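Putative sodium:solute symporter (Proteus mirabilis, PDB 5NV9) couples the uptake of sialic acids such as N-acetylneuraminic acid to the sodium gradient, carrying two sodium ions inward with each sugar. Local coordinates at residues 44-57 against 176-190. Sequence-based numbering, arbitrary orientation.
Sequences RVPGWAAGVSVFAT and EGVIWTDVIQGLLLS. With NA (sodium ion), chain C; NA (sodium ion), chain B.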
ATOM      1  N   ARG A  44      -6.332 -14.068 -17.100  1.00 30.66           N
ATOM      2  CA  ARG A  44      -7.126 -15.116 -16.391  1.00 30.99           C
ATOM      3  C   ARG A  44      -7.737 -14.713 -15.011  1.00 28.42           C
ATOM      4  O   ARG A  44      -8.361 -15.532 -14.345  1.00 30.26           O
ATOM      5  CB  ARG A  44      -6.300 -16.389 -16.172  1.00 30.34           C
ATOM      6  CG  ARG A  44      -6.006 -17.187 -17.423  1.00 32.30           C
ATOM      7  CD  ARG A  44      -5.070 -18.344 -17.117  1.00 32.42           C
ATOM      8  NE  ARG A  44      -3.734 -17.900 -16.728  1.00 33.56           N
ATOM      9  CZ  ARG A  44      -2.728 -17.669 -17.560  1.00 34.47           C
ATOM     10  NH1 ARG A  44      -2.871 -17.840 -18.883  1.00 33.83           N
ATOM     11  NH2 ARG A  44      -1.555 -17.270 -17.072  1.00 35.05           N
ATOM     12  N   VAL A  45      -7.564 -13.476 -14.563  1.00 24.40           N
ATOM     13  CA  VAL A  45      -8.049 -13.094 -13.255  1.00 21.53           C
ATOM     14  C   VAL A  45      -9.437 -12.494 -13.366  1.00 22.25           C
ATOM     15  O   VAL A  45      -9.676 -11.594 -14.134  1.00 23.42           O
ATOM     16  CB  VAL A  45      -7.057 -12.148 -12.618  1.00 20.16           C
ATOM     17  CG1 VAL A  45      -7.514 -11.713 -11.235  1.00 18.83           C
ATOM     18  CG2 VAL A  45      -5.709 -12.866 -12.581  1.00 20.09           C
ATOM     19  N   PRO A  46     -10.390 -13.010 -12.612  1.00 22.27           N
ATOM     20  CA  PRO A  46     -11.641 -12.206 -12.624  1.00 22.83           C
ATOM     21  C   PRO A  46     -11.572 -10.938 -11.833  1.00 23.86           C
ATOM     22  O   PRO A  46     -10.708 -10.791 -10.916  1.00 24.29           O
ATOM     23  CB  PRO A  46     -12.666 -13.114 -11.902  1.00 25.36           C
ATOM     24  CG  PRO A  46     -11.846 -14.065 -11.113  1.00 25.31           C
ATOM     25  CD  PRO A  46     -10.490 -14.207 -11.778  1.00 23.03           C
ATOM     26  N   GLY A  47     -12.544 -10.058 -12.115  1.00 22.43           N
ATOM     27  CA  GLY A  47     -12.631  -8.762 -11.507  1.00 21.79           C
ATOM     28  C   GLY A  47     -12.706  -8.789 -10.010  1.00 22.31           C
ATOM     29  O   GLY A  47     -11.969  -8.079  -9.346  1.00 22.67           O
ATOM     30  N   TRP A  48     -13.613  -9.587  -9.462  1.00 21.64           N
ATOM     31  CA  TRP A  48     -13.752  -9.633  -8.018  1.00 20.64           C
ATOM     32  C   TRP A  48     -12.432  -9.977  -7.361  1.00 20.99           C
ATOM     33  O   TRP A  48     -12.096  -9.387  -6.365  1.00 21.15           O
ATOM     34  CB  TRP A  48     -14.847 -10.586  -7.580  1.00 21.77           C
ATOM     35  CG  TRP A  48     -14.538 -12.086  -7.694  1.00 22.77           C
ATOM     36  CD1 TRP A  48     -14.862 -12.916  -8.724  1.00 23.92           C
ATOM     37  CD2 TRP A  48     -13.910 -12.892  -6.695  1.00 23.63           C
ATOM     38  NE1 TRP A  48     -14.417 -14.211  -8.452  1.00 25.77           N
ATOM     39  CE2 TRP A  48     -13.845 -14.222  -7.201  1.00 26.46           C
ATOM     40  CE3 TRP A  48     -13.395 -12.620  -5.411  1.00 24.23           C
ATOM     41  CZ2 TRP A  48     -13.260 -15.282  -6.479  1.00 26.88           C
ATOM     42  CZ3 TRP A  48     -12.813 -13.692  -4.691  1.00 26.48           C
ATOM     43  CH2 TRP A  48     -12.741 -14.998  -5.241  1.00 25.64           C
ATOM     44  N   ALA A  49     -11.687 -10.957  -7.891  1.00 22.51           N
ATOM     45  CA  ALA A  49     -10.395 -11.351  -7.290  1.00 20.01           C
ATOM     46  C   ALA A  49      -9.303 -10.234  -7.354  1.00 20.70           C
ATOM     47  O   ALA A  49      -8.509  -9.952  -6.355  1.00 19.53           O
ATOM     48  CB  ALA A  49      -9.889 -12.613  -7.979  1.00 20.89           C
ATOM     49  N   ALA A  50      -9.227  -9.612  -8.517  1.00 20.54           N
ATOM     50  CA  ALA A  50      -8.316  -8.444  -8.688  1.00 20.59           C
ATOM     51  C   ALA A  50      -8.698  -7.303  -7.731  1.00 18.59           C
ATOM     52  O   ALA A  50      -7.835  -6.641  -7.185  1.00 19.72           O
ATOM     53  CB  ALA A  50      -8.292  -7.978 -10.119  1.00 19.63           C
ATOM     54  N   GLY A  51      -9.980  -7.109  -7.481  1.00 19.87           N
ATOM     55  CA  GLY A  51     -10.426  -6.047  -6.554  1.00 20.23           C
ATOM     56  C   GLY A  51     -10.116  -6.288  -5.097  1.00 19.37           C
ATOM     57  O   GLY A  51      -9.751  -5.373  -4.382  1.00 21.31           O
ATOM     58  N   VAL A  52     -10.260  -7.539  -4.643  1.00 20.26           N
ATOM     59  CA  VAL A  52      -9.776  -7.918  -3.314  1.00 18.78           C
ATOM     60  C   VAL A  52      -8.228  -7.793  -3.194  1.00 19.21           C
ATOM     61  O   VAL A  52      -7.635  -7.489  -2.123  1.00 20.54           O
ATOM     62  CB  VAL A  52     -10.218  -9.373  -2.909  1.00 17.17           C
ATOM     63  CG1 VAL A  52      -9.733  -9.648  -1.477  1.00 17.20           C
ATOM     64  CG2 VAL A  52     -11.773  -9.483  -2.948  1.00 18.36           C
ATOM     65  N   SER A  53      -7.572  -8.111  -4.263  1.00 19.74           N
ATOM     66  CA  SER A  53      -6.109  -8.027  -4.318  1.00 23.57           C
ATOM     67  C   SER A  53      -5.618  -6.565  -4.226  1.00 21.42           C
ATOM     68  O   SER A  53      -4.543  -6.308  -3.643  1.00 18.65           O
ATOM     69  CB  SER A  53      -5.572  -8.661  -5.632  1.00 24.21           C
ATOM     70  OG  SER A  53      -4.155  -8.516  -5.688  1.00 30.78           O
ATOM     71  N   VAL A  54      -6.408  -5.641  -4.784  1.00 19.40           N
ATOM     72  CA  VAL A  54      -6.065  -4.189  -4.740  1.00 20.29           C
ATOM     73  C   VAL A  54      -6.179  -3.749  -3.279  1.00 19.63           C
ATOM     74  O   VAL A  54      -5.309  -3.116  -2.777  1.00 17.33           O
ATOM     75  CB  VAL A  54      -7.050  -3.296  -5.570  1.00 19.75           C
ATOM     76  CG1 VAL A  54      -6.888  -1.833  -5.197  1.00 20.17           C
ATOM     77  CG2 VAL A  54      -6.875  -3.458  -7.055  1.00 21.65           C
ATOM     78  N   PHE A  55      -7.281  -4.114  -2.606  1.00 21.39           N
ATOM     79  CA  PHE A  55      -7.502  -3.775  -1.173  1.00 22.01           C
ATOM     80  C   PHE A  55      -6.371  -4.339  -0.306  1.00 21.98           C
ATOM     81  O   PHE A  55      -5.827  -3.629   0.541  1.00 20.50           O
ATOM     82  CB  PHE A  55      -8.898  -4.245  -0.707  1.00 22.10           C
ATOM     83  CG  PHE A  55      -9.222  -3.945   0.748  1.00 24.29           C
ATOM     84  CD1 PHE A  55      -9.478  -2.653   1.149  1.00 21.61           C
ATOM     85  CD2 PHE A  55      -9.317  -4.977   1.705  1.00 23.78           C
ATOM     86  CE1 PHE A  55      -9.781  -2.367   2.462  1.00 22.77           C
ATOM     87  CE2 PHE A  55      -9.620  -4.690   3.020  1.00 21.65           C
ATOM     88  CZ  PHE A  55      -9.864  -3.387   3.395  1.00 22.88           C
ATOM     89  N   ALA A  56      -5.988  -5.602  -0.541  1.00 22.56           N
ATOM     90  CA  ALA A  56      -4.967  -6.281   0.292  1.00 21.41           C
ATOM     91  C   ALA A  56      -3.548  -5.764  -0.002  1.00 20.79           C
ATOM     92  O   ALA A  56      -2.731  -5.702   0.893  1.00 22.58           O
ATOM     93  CB  ALA A  56      -5.017  -7.789   0.130  1.00 21.47           C
ATOM     94  N   THR A  57      -3.295  -5.370  -1.228  1.00 23.39           N
ATOM     95  CA  THR A  57      -2.044  -4.683  -1.657  1.00 22.15           C
ATOM     96  C   THR A  57      -1.922  -3.356  -0.884  1.00 21.16           C
ATOM     97  O   THR A  57      -0.902  -3.103  -0.321  1.00 21.29           O
ATOM     98  CB  THR A  57      -2.018  -4.468  -3.208  1.00 20.07           C
ATOM     99  OG1 THR A  57      -1.939  -5.729  -3.892  1.00 19.05           O
ATOM    100  CG2 THR A  57      -0.824  -3.544  -3.727  1.00 18.08           C
ATOM    101  N   GLU A 176      -0.461 -14.138 -10.657  1.00 21.56           N
ATOM    102  CA  GLU A 176      -1.658 -14.933 -10.279  1.00 23.62           C
ATOM    103  C   GLU A 176      -1.593 -15.520  -8.862  1.00 21.18           C
ATOM    104  O   GLU A 176      -2.543 -15.432  -8.089  1.00 19.12           O
ATOM    105  CB  GLU A 176      -1.974 -16.006 -11.298  1.00 25.44           C
ATOM    106  CG  GLU A 176      -2.670 -15.431 -12.521  1.00 26.99           C
ATOM    107  CD  GLU A 176      -2.693 -16.427 -13.666  1.00 31.04           C
ATOM    108  OE1 GLU A 176      -1.656 -16.534 -14.331  1.00 30.55           O
ATOM    109  OE2 GLU A 176      -3.732 -17.104 -13.850  1.00 32.23           O
ATOM    110  N   GLY A 177      -0.450 -16.082  -8.523  1.00 17.97           N
ATOM    111  CA  GLY A 177      -0.251 -16.502  -7.179  1.00 21.55           C
ATOM    112  C   GLY A 177      -0.232 -15.405  -6.139  1.00 19.75           C
ATOM    113  O   GLY A 177      -0.642 -15.625  -5.005  1.00 19.66           O
ATOM    114  N   VAL A 178       0.214 -14.214  -6.542  1.00 18.74           N
ATOM    115  CA  VAL A 178       0.218 -13.072  -5.683  1.00 17.24           C
ATOM    116  C   VAL A 178      -1.232 -12.599  -5.469  1.00 19.49           C
ATOM    117  O   VAL A 178      -1.636 -12.224  -4.364  1.00 18.64           O
ATOM    118  CB  VAL A 178       1.040 -11.927  -6.308  1.00 16.16           C
ATOM    119  CG1 VAL A 178       0.804 -10.688  -5.534  1.00 16.17           C
ATOM    120  CG2 VAL A 178       2.521 -12.245  -6.244  1.00 16.12           C
ATOM    121  N   ILE A 179      -2.019 -12.634  -6.537  1.00 17.32           N
ATOM    122  CA  ILE A 179      -3.397 -12.180  -6.444  1.00 19.08           C
ATOM    123  C   ILE A 179      -4.245 -13.184  -5.624  1.00 20.00           C
ATOM    124  O   ILE A 179      -4.991 -12.818  -4.711  1.00 21.60           O
ATOM    125  CB  ILE A 179      -3.950 -11.984  -7.825  1.00 17.22           C
ATOM    126  CG1 ILE A 179      -3.413 -10.662  -8.390  1.00 20.42           C
ATOM    127  CG2 ILE A 179      -5.487 -12.021  -7.818  1.00 18.75           C
ATOM    128  CD1 ILE A 179      -3.717 -10.489  -9.876  1.00 19.55           C
ATOM    129  N   TRP A 180      -4.097 -14.454  -5.904  1.00 20.32           N
ATOM    130  CA  TRP A 180      -4.919 -15.440  -5.158  1.00 20.09           C
ATOM    131  C   TRP A 180      -4.541 -15.608  -3.673  1.00 21.20           C
ATOM    132  O   TRP A 180      -5.458 -15.687  -2.847  1.00 25.47           O
ATOM    133  CB  TRP A 180      -4.975 -16.729  -5.904  1.00 20.33           C
ATOM    134  CG  TRP A 180      -5.806 -16.655  -7.156  1.00 20.70           C
ATOM    135  CD1 TRP A 180      -5.340 -16.790  -8.420  1.00 20.64           C
ATOM    136  CD2 TRP A 180      -7.227 -16.444  -7.280  1.00 20.43           C
ATOM    137  NE1 TRP A 180      -6.350 -16.665  -9.317  1.00 21.32           N
ATOM    138  CE2 TRP A 180      -7.521 -16.457  -8.657  1.00 20.53           C
ATOM    139  CE3 TRP A 180      -8.270 -16.271  -6.376  1.00 20.06           C
ATOM    140  CZ2 TRP A 180      -8.798 -16.287  -9.149  1.00 21.61           C
ATOM    141  CZ3 TRP A 180      -9.530 -16.115  -6.864  1.00 19.95           C
ATOM    142  CH2 TRP A 180      -9.795 -16.148  -8.220  1.00 21.26           C
ATOM    143  N   THR A 181      -3.253 -15.557  -3.319  1.00 20.43           N
ATOM    144  CA  THR A 181      -2.865 -15.296  -1.936  1.00 22.75           C
ATOM    145  C   THR A 181      -3.429 -14.001  -1.295  1.00 23.17           C
ATOM    146  O   THR A 181      -3.829 -14.018  -0.112  1.00 20.56           O
ATOM    147  CB  THR A 181      -1.327 -15.340  -1.700  1.00 22.38           C
ATOM    148  OG1 THR A 181      -0.683 -14.390  -2.530  1.00 20.39           O
ATOM    149  CG2 THR A 181      -0.763 -16.744  -1.979  1.00 23.74           C
ATOM    150  N   ASP A 182      -3.400 -12.890  -2.054  1.00 24.42           N
ATOM    151  CA  ASP A 182      -4.006 -11.633  -1.645  1.00 22.21           C
ATOM    152  C   ASP A 182      -5.491 -11.764  -1.324  1.00 20.61           C
ATOM    153  O   ASP A 182      -5.955 -11.100  -0.413  1.00 17.76           O
ATOM    154  CB  ASP A 182      -3.905 -10.483  -2.679  1.00 20.78           C
ATOM    155  CG  ASP A 182      -2.545  -9.852  -2.773  1.00 23.01           C
ATOM    156  OD1 ASP A 182      -1.676 -10.124  -1.930  1.00 19.51           O
ATOM    157  OD2 ASP A 182      -2.317  -9.060  -3.757  1.00 21.08           O
ATOM    158  N   VAL A 183      -6.219 -12.595  -2.062  1.00 21.15           N
ATOM    159  CA  VAL A 183      -7.662 -12.767  -1.869  1.00 21.01           C
ATOM    160  C   VAL A 183      -7.889 -13.415  -0.528  1.00 21.00           C
ATOM    161  O   VAL A 183      -8.771 -12.998   0.251  1.00 19.42           O
ATOM    162  CB  VAL A 183      -8.322 -13.608  -2.992  1.00 23.12           C
ATOM    163  CG1 VAL A 183      -9.775 -13.988  -2.688  1.00 24.74           C
ATOM    164  CG2 VAL A 183      -8.248 -12.898  -4.333  1.00 22.57           C
ATOM    165  N   ILE A 184      -7.071 -14.408  -0.222  1.00 21.71           N
ATOM    166  CA  ILE A 184      -7.220 -15.143   1.044  1.00 19.75           C
ATOM    167  C   ILE A 184      -6.796 -14.191   2.167  1.00 20.62           C
ATOM    168  O   ILE A 184      -7.435 -14.123   3.227  1.00 23.01           O
ATOM    169  CB  ILE A 184      -6.327 -16.421   1.081  1.00 21.55           C
ATOM    170  CG1 ILE A 184      -6.756 -17.437   0.002  1.00 23.33           C
ATOM    171  CG2 ILE A 184      -6.338 -17.068   2.479  1.00 19.83           C
ATOM    172  CD1 ILE A 184      -5.666 -18.456  -0.323  1.00 24.05           C
ATOM    173  N   GLN A 185      -5.680 -13.482   1.937  1.00 22.90           N
ATOM    174  CA  GLN A 185      -5.124 -12.624   2.988  1.00 22.60           C
ATOM    175  C   GLN A 185      -6.006 -11.443   3.197  1.00 21.04           C
ATOM    176  O   GLN A 185      -6.167 -11.040   4.320  1.00 21.65           O
ATOM    177  CB  GLN A 185      -3.705 -12.176   2.671  1.00 20.86           C
ATOM    178  CG  GLN A 185      -2.733 -13.337   2.642  1.00 18.99           C
ATOM    179  CD  GLN A 185      -1.499 -13.045   1.882  1.00 20.87           C
ATOM    180  OE1 GLN A 185      -1.502 -12.236   0.926  1.00 17.93           O
ATOM    181  NE2 GLN A 185      -0.369 -13.613   2.372  1.00 20.48           N
ATOM    182  N   GLY A 186      -6.587 -10.923   2.114  1.00 22.35           N
ATOM    183  CA  GLY A 186      -7.525  -9.812   2.173  1.00 23.22           C
ATOM    184  C   GLY A 186      -8.785 -10.098   2.983  1.00 24.62           C
ATOM    185  O   GLY A 186      -9.290  -9.254   3.769  1.00 23.96           O
ATOM    186  N   LEU A 187      -9.289 -11.297   2.793  1.00 24.26           N
ATOM    187  CA  LEU A 187     -10.507 -11.682   3.459  1.00 24.25           C
ATOM    188  C   LEU A 187     -10.175 -12.093   4.884  1.00 22.15           C
ATOM    189  O   LEU A 187     -10.970 -11.891   5.758  1.00 19.90           O
ATOM    190  CB  LEU A 187     -11.236 -12.766   2.687  1.00 23.61           C
ATOM    191  CG  LEU A 187     -11.626 -12.311   1.294  1.00 25.03           C
ATOM    192  CD1 LEU A 187     -12.136 -13.479   0.490  1.00 25.71           C
ATOM    193  CD2 LEU A 187     -12.676 -11.218   1.325  1.00 25.51           C
ATOM    194  N   LEU A 188      -8.989 -12.635   5.109  1.00 22.77           N
ATOM    195  CA  LEU A 188      -8.554 -13.011   6.449  1.00 24.23           C
ATOM    196  C   LEU A 188      -8.338 -11.801   7.357  1.00 22.01           C
ATOM    197  O   LEU A 188      -8.755 -11.806   8.471  1.00 24.65           O
ATOM    198  CB  LEU A 188      -7.248 -13.878   6.348  1.00 25.14           C
ATOM    199  CG  LEU A 188      -6.644 -14.341   7.671  1.00 27.03           C
ATOM    200  CD1 LEU A 188      -7.675 -15.200   8.436  1.00 28.47           C
ATOM    201  CD2 LEU A 188      -5.365 -15.156   7.473  1.00 27.58           C
ATOM    202  N   LEU A 189      -7.661 -10.758   6.878  1.00 21.97           N
ATOM    203  CA  LEU A 189      -7.477  -9.574   7.672  1.00 20.87           C
ATOM    204  C   LEU A 189      -8.804  -8.860   7.905  1.00 21.16           C
ATOM    205  O   LEU A 189      -9.000  -8.291   8.967  1.00 21.60           O
ATOM    206  CB  LEU A 189      -6.401  -8.645   7.077  1.00 20.66           C
ATOM    207  CG  LEU A 189      -6.750  -7.904   5.797  1.00 19.87           C
ATOM    208  CD1 LEU A 189      -7.600  -6.645   6.144  1.00 21.92           C
ATOM    209  CD2 LEU A 189      -5.551  -7.522   4.994  1.00 20.70           C
ATOM    210  N   SER A 190      -9.710  -8.900   6.933  1.00 21.43           N
ATOM    211  CA  SER A 190     -11.059  -8.268   7.059  1.00 21.80           C
ATOM    212  C   SER A 190     -11.906  -8.952   8.123  1.00 25.11           C
ATOM    213  O   SER A 190     -12.417  -8.312   9.020  1.00 26.19           O
ATOM    214  CB  SER A 190     -11.776  -8.278   5.711  1.00 22.19           C
ATOM    215  OG  SER A 190     -11.141  -7.427   4.765  1.00 22.50           O
TER
HETATM  216 NA    NA C 502      -0.134  -9.011  -2.934  1.00 38.95          NA
HETATM  217 NA    NA B 501      -1.584  -5.991   2.686  1.00 19.19          NA
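Ser53 and Asp182 meet at the middle of this contact: the Ser53 hydroxyl donates to Asp182 OD2 (OG to OD2 2.7 Å), using the anti lone pair of that oxygen. Ser53 has its OG anti to the backbone N (chi1 178°), which swings the hydroxyl across to the acid. Asp182 OD1 and OD2 both bind the Na3 sodium, while Ser53, not itself a ligand, probably helps the ion hold the carboxylate's rotation. Ser342 O, Ser345 OG and Ser346 OG complete that ion's shell, and Thr57 OG1 donates to Ser53 O while also bonding to Ser346.

A turn further along, the helices come close over Gly186, whose CA lies 3.8 Å from Ala56 CB. Ala56 O binds the Na2 sodium, together with Leu59, Ala339, Ser342 and Ser343.

Toward the cytoplasmic end, Ala49 CB sits over the six-membered ring of Trp180, 3.9 Å from its centroid, in a CH-pi contact. Trp180 in turn points its edge at the face of Trp48, an offset edge-to-face pair of six-membered rings with planes 70° apart. Beyond them, Arg44 grips Glu176 side-on, NE to OE2 at 3.0 Å and NH2 to OE1 at 2.8 Å; Arg31 also pairs with Glu176 OE2, and Asp37 with Arg44 NH2.

Phe55, at the other end, touches Ser190 and the bound sialic acid. Helices 47-58 and 155-203 thus join the substrate pocket to the conserved Na2 site and the Na3 site of a LeuT-fold SSF symporter.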